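Local coordinates for BSU-2 beta-lactamase (Bacillus subtilis, PDB 6W5E), which probably hydrolyses beta-lactam antibiotics, as a class D serine beta-lactamase, at residues E174-L179 against S237-T242; K30-S35 against F50-L55. All coordinates share one frame; numbering follows the deposited sequence.

Contact 1: residues E174-L179 against S237-T242; sequences EQETFL and SYVFVT
Leu179 and Val239 meet where helix 172-184 lies on strand 236-244, a strand in the interior of the antiparallel sheet of the penicillin-binding transpeptidase fold. The two short segments run nearly antiparallel, at 151° with 8.1 Å between axes. Packing is closest around two valine methyls that rise from the strand. Val241 CG2, anti to its carbonyl carbon, comes up beneath the first turns of the helix and lies 3.7 Å from Glu176 N, so a methyl rests against the helix backbone itself. From one flank Gln175 CB closes on the same methyl at 4.0 Å, and Leu179 CD1 comes within 4.1 Å of it, the two side chains crossing at about a right angle. Two residues back along the strand, Val239 CG1 sits against Leu179 CB at 3.8 Å, while Phe240 between them turns its ring to the other face of the sheet, toward helix 248-261.

The contact is looser at the end of the Glu176 side chain. Its carboxylate lies beside Val239 in one of two conformers, so this approach is uncertain. The amide of Gln175 takes no part in the valine packing and gives NE2 to Thr77 OG1. Trp226 and Val228 of the next strand extend the apolar layer around Gln175, Val241 and Leu179. With no hydrogen bond between the segments, helix and strand are held here by apolar packing, that is, by dispersion and the exclusion of water.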
# COMPACT_ATOMS: atom_id res chain seq x y z
N GLU A 174 2.62 -11.47 2.60
CA GLU A 174 1.18 -11.50 2.31
C GLU A 174 0.74 -10.23 1.58
O GLU A 174 -0.13 -10.28 0.70
CB GLU A 174 0.38 -11.69 3.59
CG GLU A 174 0.45 -13.11 4.16
CD GLU A 174 -0.19 -13.26 5.52
OE1 GLU A 174 -0.08 -12.34 6.36
OE2 GLU A 174 -0.83 -14.32 5.75
N GLN A 175 1.33 -9.08 1.93
CA GLN A 175 1.07 -7.86 1.18
C GLN A 175 1.51 -8.01 -0.27
O GLN A 175 0.80 -7.59 -1.18
CB GLN A 175 1.79 -6.68 1.84
CG GLN A 175 1.14 -6.18 3.12
CD GLN A 175 0.53 -4.79 2.97
OE1 GLN A 175 -0.00 -4.44 1.93
NE2 GLN A 175 0.61 -4.00 4.03
N GLU A 176 2.69 -8.61 -0.50
CA GLU A 176 3.16 -8.82 -1.86
C GLU A 176 2.16 -9.66 -2.65
O GLU A 176 1.88 -9.36 -3.82
CB GLU A 176 4.53 -9.50 -1.88
CG GLU A 176 5.17 -9.57 -3.30
CD GLU A 176 4.55 -10.63 -4.24
OE1 GLU A 176 4.01 -11.65 -3.74
OE2 GLU A 176 4.59 -10.46 -5.48
N THR A 177 1.66 -10.74 -2.05
CA THR A 177 0.73 -11.63 -2.74
C THR A 177 -0.50 -10.87 -3.18
O THR A 177 -0.94 -10.98 -4.33
CB THR A 177 0.38 -12.78 -1.80
OG1 THR A 177 1.56 -13.54 -1.57
CG2 THR A 177 -0.72 -13.68 -2.39
N PHE A 178 -1.06 -10.07 -2.27
CA PHE A 178 -2.23 -9.27 -2.60
C PHE A 178 -1.92 -8.27 -3.71
O PHE A 178 -2.67 -8.15 -4.68
CB PHE A 178 -2.71 -8.54 -1.34
CG PHE A 178 -3.72 -7.46 -1.62
CD1 PHE A 178 -5.00 -7.77 -2.04
CD2 PHE A 178 -3.37 -6.13 -1.47
CE1 PHE A 178 -5.91 -6.77 -2.31
CE2 PHE A 178 -4.27 -5.13 -1.74
CZ PHE A 178 -5.55 -5.45 -2.16
N LEU A 179 -0.82 -7.54 -3.57
CA LEU A 179 -0.50 -6.50 -4.55
C LEU A 179 -0.15 -7.08 -5.92
O LEU A 179 -0.37 -6.42 -6.94
CB LEU A 179 0.63 -5.60 -4.03
CG LEU A 179 0.19 -4.73 -2.85
CD1 LEU A 179 1.41 -4.17 -2.16
CD2 LEU A 179 -0.76 -3.61 -3.29
N SER A 237 7.05 -5.06 -15.46
CA SER A 237 6.53 -4.46 -14.24
C SER A 237 6.97 -5.29 -13.03
O SER A 237 7.23 -6.49 -13.14
CB SER A 237 5.00 -4.36 -14.29
OG SER A 237 4.60 -3.40 -15.25
N TYR A 238 7.07 -4.63 -11.89
CA TYR A 238 7.58 -5.24 -10.67
C TYR A 238 6.73 -4.80 -9.50
O TYR A 238 6.29 -3.65 -9.44
CB TYR A 238 9.04 -4.83 -10.41
CG TYR A 238 10.01 -5.31 -11.46
CD1 TYR A 238 10.10 -4.69 -12.70
CD2 TYR A 238 10.86 -6.38 -11.19
CE1 TYR A 238 10.99 -5.15 -13.66
CE2 TYR A 238 11.75 -6.84 -12.14
CZ TYR A 238 11.81 -6.22 -13.36
OH TYR A 238 12.70 -6.68 -14.30
N VAL A 239 6.49 -5.72 -8.56
CA VAL A 239 5.72 -5.47 -7.35
C VAL A 239 6.69 -5.40 -6.18
O VAL A 239 7.59 -6.24 -6.06
CB VAL A 239 4.66 -6.57 -7.13
CG1 VAL A 239 3.84 -6.25 -5.90
CG2 VAL A 239 3.77 -6.74 -8.37
N PHE A 240 6.53 -4.40 -5.31
CA PHE A 240 7.44 -4.24 -4.19
C PHE A 240 6.70 -4.04 -2.87
O PHE A 240 5.59 -3.49 -2.82
CB PHE A 240 8.43 -3.07 -4.40
CG PHE A 240 7.75 -1.75 -4.60
CD1 PHE A 240 7.30 -1.02 -3.51
CD2 PHE A 240 7.57 -1.24 -5.88
CE1 PHE A 240 6.63 0.19 -3.69
CE2 PHE A 240 6.92 -0.02 -6.06
CZ PHE A 240 6.45 0.69 -4.96
N VAL A 241 7.36 -4.47 -1.79
CA VAL A 241 6.92 -4.21 -0.43
C VAL A 241 8.16 -3.91 0.40
O VAL A 241 9.10 -4.71 0.44
CB VAL A 241 6.18 -5.41 0.17
CG1 VAL A 241 6.01 -5.27 1.68
CG2 VAL A 241 4.82 -5.58 -0.48
N THR A 242 8.15 -2.77 1.09
CA THR A 242 9.18 -2.40 2.05
C THR A 242 8.52 -2.16 3.40
O THR A 242 7.47 -1.52 3.48
CB THR A 242 9.91 -1.15 1.60
OG1 THR A 242 10.46 -1.39 0.30
CG2 THR A 242 11.03 -0.78 2.57

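Contact 2: residues K30-S35 against F50-L55; sequences KHLNVS and FILHDL
His31 meets Asp54 in a histidine-carboxylate hydrogen bond that ties the first modelled residues of the chain to the end of strand 48-54, in the antiparallel sheet of the transpeptidase fold. The direct polar contact centres on Asp54 OD2. His31 reaches it tip to tip; chi1 of -177° directs CG away from the backbone N. NE2 donates to Asp54 OD2 over a short 2.6 Å, at an N-H...O angle of 159°. The oxygen is met on its syn side, and ring and carboxylate are nearly coplanar, 29° apart. A bond this short is consistent with a strongly polarised pair, perhaps with a protonated imidazole. Asp54 OD1 accepts from Lys57 N, so both carboxylate oxygens are engaged, while Leu32 O accepts from Tyr238 OH.

Apolar contacts lie two residues back along the strand. Leu52 CD2 is touched by Leu32 CD2 and by Val34 CG1, each at 3.9 Å, and thus takes two loop side chains on one methyl. Val34 CG1 also rests near Asp54 CB, bringing the aliphatic root of the acid into the hydrophobic patch; Phe61 and Tyr238 of the adjoining strands flank Val34 as well.

Within the loop, Asn33 has two conformers. In one of them its OD1 accepts from Ser35 N and Ser35 OG, forming an Asx turn at the start of the 3-10 segment, which is therefore uncertain.

Water gives the carboxylate oxygen that His31 holds a second donor. One molecule donates to Asp54 OD2 at 2.8 Å and accepts from Val34 N at 2.9 Å, bridging the loop backbone to the strand.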
# COMPACT_ATOMS: atom_id res chain seq x y z
N LYS A 30 19.13 -5.31 -20.19
CA LYS A 30 17.87 -4.59 -20.27
C LYS A 30 16.90 -4.89 -19.12
O LYS A 30 16.40 -4.03 -18.44
CB LYS A 30 17.07 -4.91 -21.54
CG LYS A 30 17.67 -5.71 -22.67
CD LYS A 30 17.26 -7.16 -22.86
CE LYS A 30 16.81 -7.90 -21.64
NZ LYS A 30 17.88 -8.36 -20.74
N HIS A 31 16.67 -6.17 -18.93
CA HIS A 31 15.67 -6.63 -17.97
C HIS A 31 16.33 -6.98 -16.65
O HIS A 31 17.30 -7.74 -16.61
CB HIS A 31 14.94 -7.84 -18.52
CG HIS A 31 13.84 -8.33 -17.63
ND1 HIS A 31 12.53 -7.95 -17.80
CD2 HIS A 31 13.86 -9.15 -16.56
CE1 HIS A 31 11.79 -8.52 -16.86
NE2 HIS A 31 12.58 -9.24 -16.09
N LEU A 32 15.79 -6.43 -15.55
CA LEU A 32 16.35 -6.67 -14.23
C LEU A 32 16.03 -8.08 -13.76
O LEU A 32 14.86 -8.46 -13.65
CB LEU A 32 15.82 -5.66 -13.22
CG LEU A 32 16.17 -5.98 -11.77
CD1 LEU A 32 17.66 -5.79 -11.53
CD2 LEU A 32 15.38 -5.10 -10.82
N ASN A 33 17.06 -8.84 -13.60
CA ASN A 33 16.96 -10.19 -12.98
C ASN A 33 17.06 -10.06 -11.35
O ASN A 33 18.14 -9.78 -10.71
CB ASN A 33 18.13 -11.03 -13.48
CG ASN A 33 18.14 -12.44 -12.93
OD1 ASN A 33 17.51 -12.74 -11.97
ND2 ASN A 33 18.88 -13.30 -13.58
N VAL A 34 15.92 -10.30 -10.71
CA VAL A 34 15.87 -10.01 -9.27
C VAL A 34 16.68 -11.00 -8.45
O VAL A 34 16.99 -10.72 -7.29
CB VAL A 34 14.43 -9.87 -8.75
CG1 VAL A 34 13.68 -8.83 -9.55
CG2 VAL A 34 13.71 -11.22 -8.76
N SER A 35 17.04 -12.15 -9.02
CA SER A 35 17.84 -13.11 -8.29
C SER A 35 19.29 -12.67 -8.14
O SER A 35 20.05 -13.33 -7.43
CB SER A 35 17.76 -14.48 -8.96
OG SER A 35 18.52 -14.49 -10.15
N PHE A 50 12.60 -6.06 2.41
CA PHE A 50 12.29 -5.57 1.08
C PHE A 50 11.99 -6.78 0.20
O PHE A 50 12.74 -7.76 0.21
CB PHE A 50 13.47 -4.80 0.48
CG PHE A 50 13.28 -4.39 -0.96
CD1 PHE A 50 12.45 -3.33 -1.29
CD2 PHE A 50 13.94 -5.06 -1.97
CE1 PHE A 50 12.28 -2.96 -2.60
CE2 PHE A 50 13.78 -4.68 -3.30
CZ PHE A 50 12.95 -3.63 -3.61
N ILE A 51 10.90 -6.69 -0.56
CA ILE A 51 10.47 -7.76 -1.46
C ILE A 51 10.24 -7.16 -2.84
O ILE A 51 9.58 -6.13 -2.96
CB ILE A 51 9.17 -8.42 -0.97
CG1 ILE A 51 9.33 -8.91 0.47
CG2 ILE A 51 8.80 -9.55 -1.91
CD1 ILE A 51 8.04 -8.99 1.22
N LEU A 52 10.79 -7.80 -3.87
CA LEU A 52 10.62 -7.34 -5.25
C LEU A 52 10.24 -8.54 -6.11
O LEU A 52 10.99 -9.52 -6.18
CB LEU A 52 11.88 -6.66 -5.78
CG LEU A 52 11.72 -5.94 -7.12
CD1 LEU A 52 10.72 -4.79 -7.00
CD2 LEU A 52 13.07 -5.46 -7.64
N HIS A 53 9.10 -8.45 -6.78
CA HIS A 53 8.60 -9.52 -7.63
C HIS A 53 8.60 -9.06 -9.09
O HIS A 53 7.97 -8.06 -9.43
CB HIS A 53 7.19 -9.95 -7.24
CG HIS A 53 6.64 -11.03 -8.11
ND1 HIS A 53 6.96 -12.36 -7.94
CD2 HIS A 53 5.83 -10.97 -9.20
CE1 HIS A 53 6.35 -13.08 -8.86
NE2 HIS A 53 5.66 -12.26 -9.64
N ASP A 54 9.27 -9.84 -9.94
CA ASP A 54 9.30 -9.66 -11.39
C ASP A 54 8.06 -10.31 -11.99
O ASP A 54 7.95 -11.55 -12.00
CB ASP A 54 10.58 -10.33 -11.90
CG ASP A 54 10.83 -10.12 -13.38
OD1 ASP A 54 9.87 -9.96 -14.17
OD2 ASP A 54 12.02 -10.17 -13.78
N LEU A 55 7.13 -9.50 -12.49
CA LEU A 55 5.88 -10.05 -13.03
C LEU A 55 6.12 -10.85 -14.31
O LEU A 55 5.55 -11.93 -14.48
CB LEU A 55 4.87 -8.93 -13.26
CG LEU A 55 4.23 -8.40 -11.97
CD1 LEU A 55 3.61 -7.02 -12.18
CD2 LEU A 55 3.19 -9.40 -11.45
O HOH W 1 13.81 -11.58 -12.20

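Overall arrangement
Both contacts belong to one antiparallel sheet, in which strands 48-54 and 236-244 are neighbours, and their centres lie 11 Å apart. Contact 2 comes first along the chain, closing before contact 1 opens. The strands are joined directly by probable backbone hydrogen bonds, Val239 O with His53 N and Val241 O with Ile51 N. Contact 1 lies nearer the centre of the chain and covers the sheet with helix 172-184, whereas contact 2, about 19 Å from that centre, lays the N-terminal segment against the sheet. Tyr238 OH links the two regions through Leu32 O, so helix 172-184 packs on strand 236-244 and the N-terminal segment on the adjacent strand 48-54.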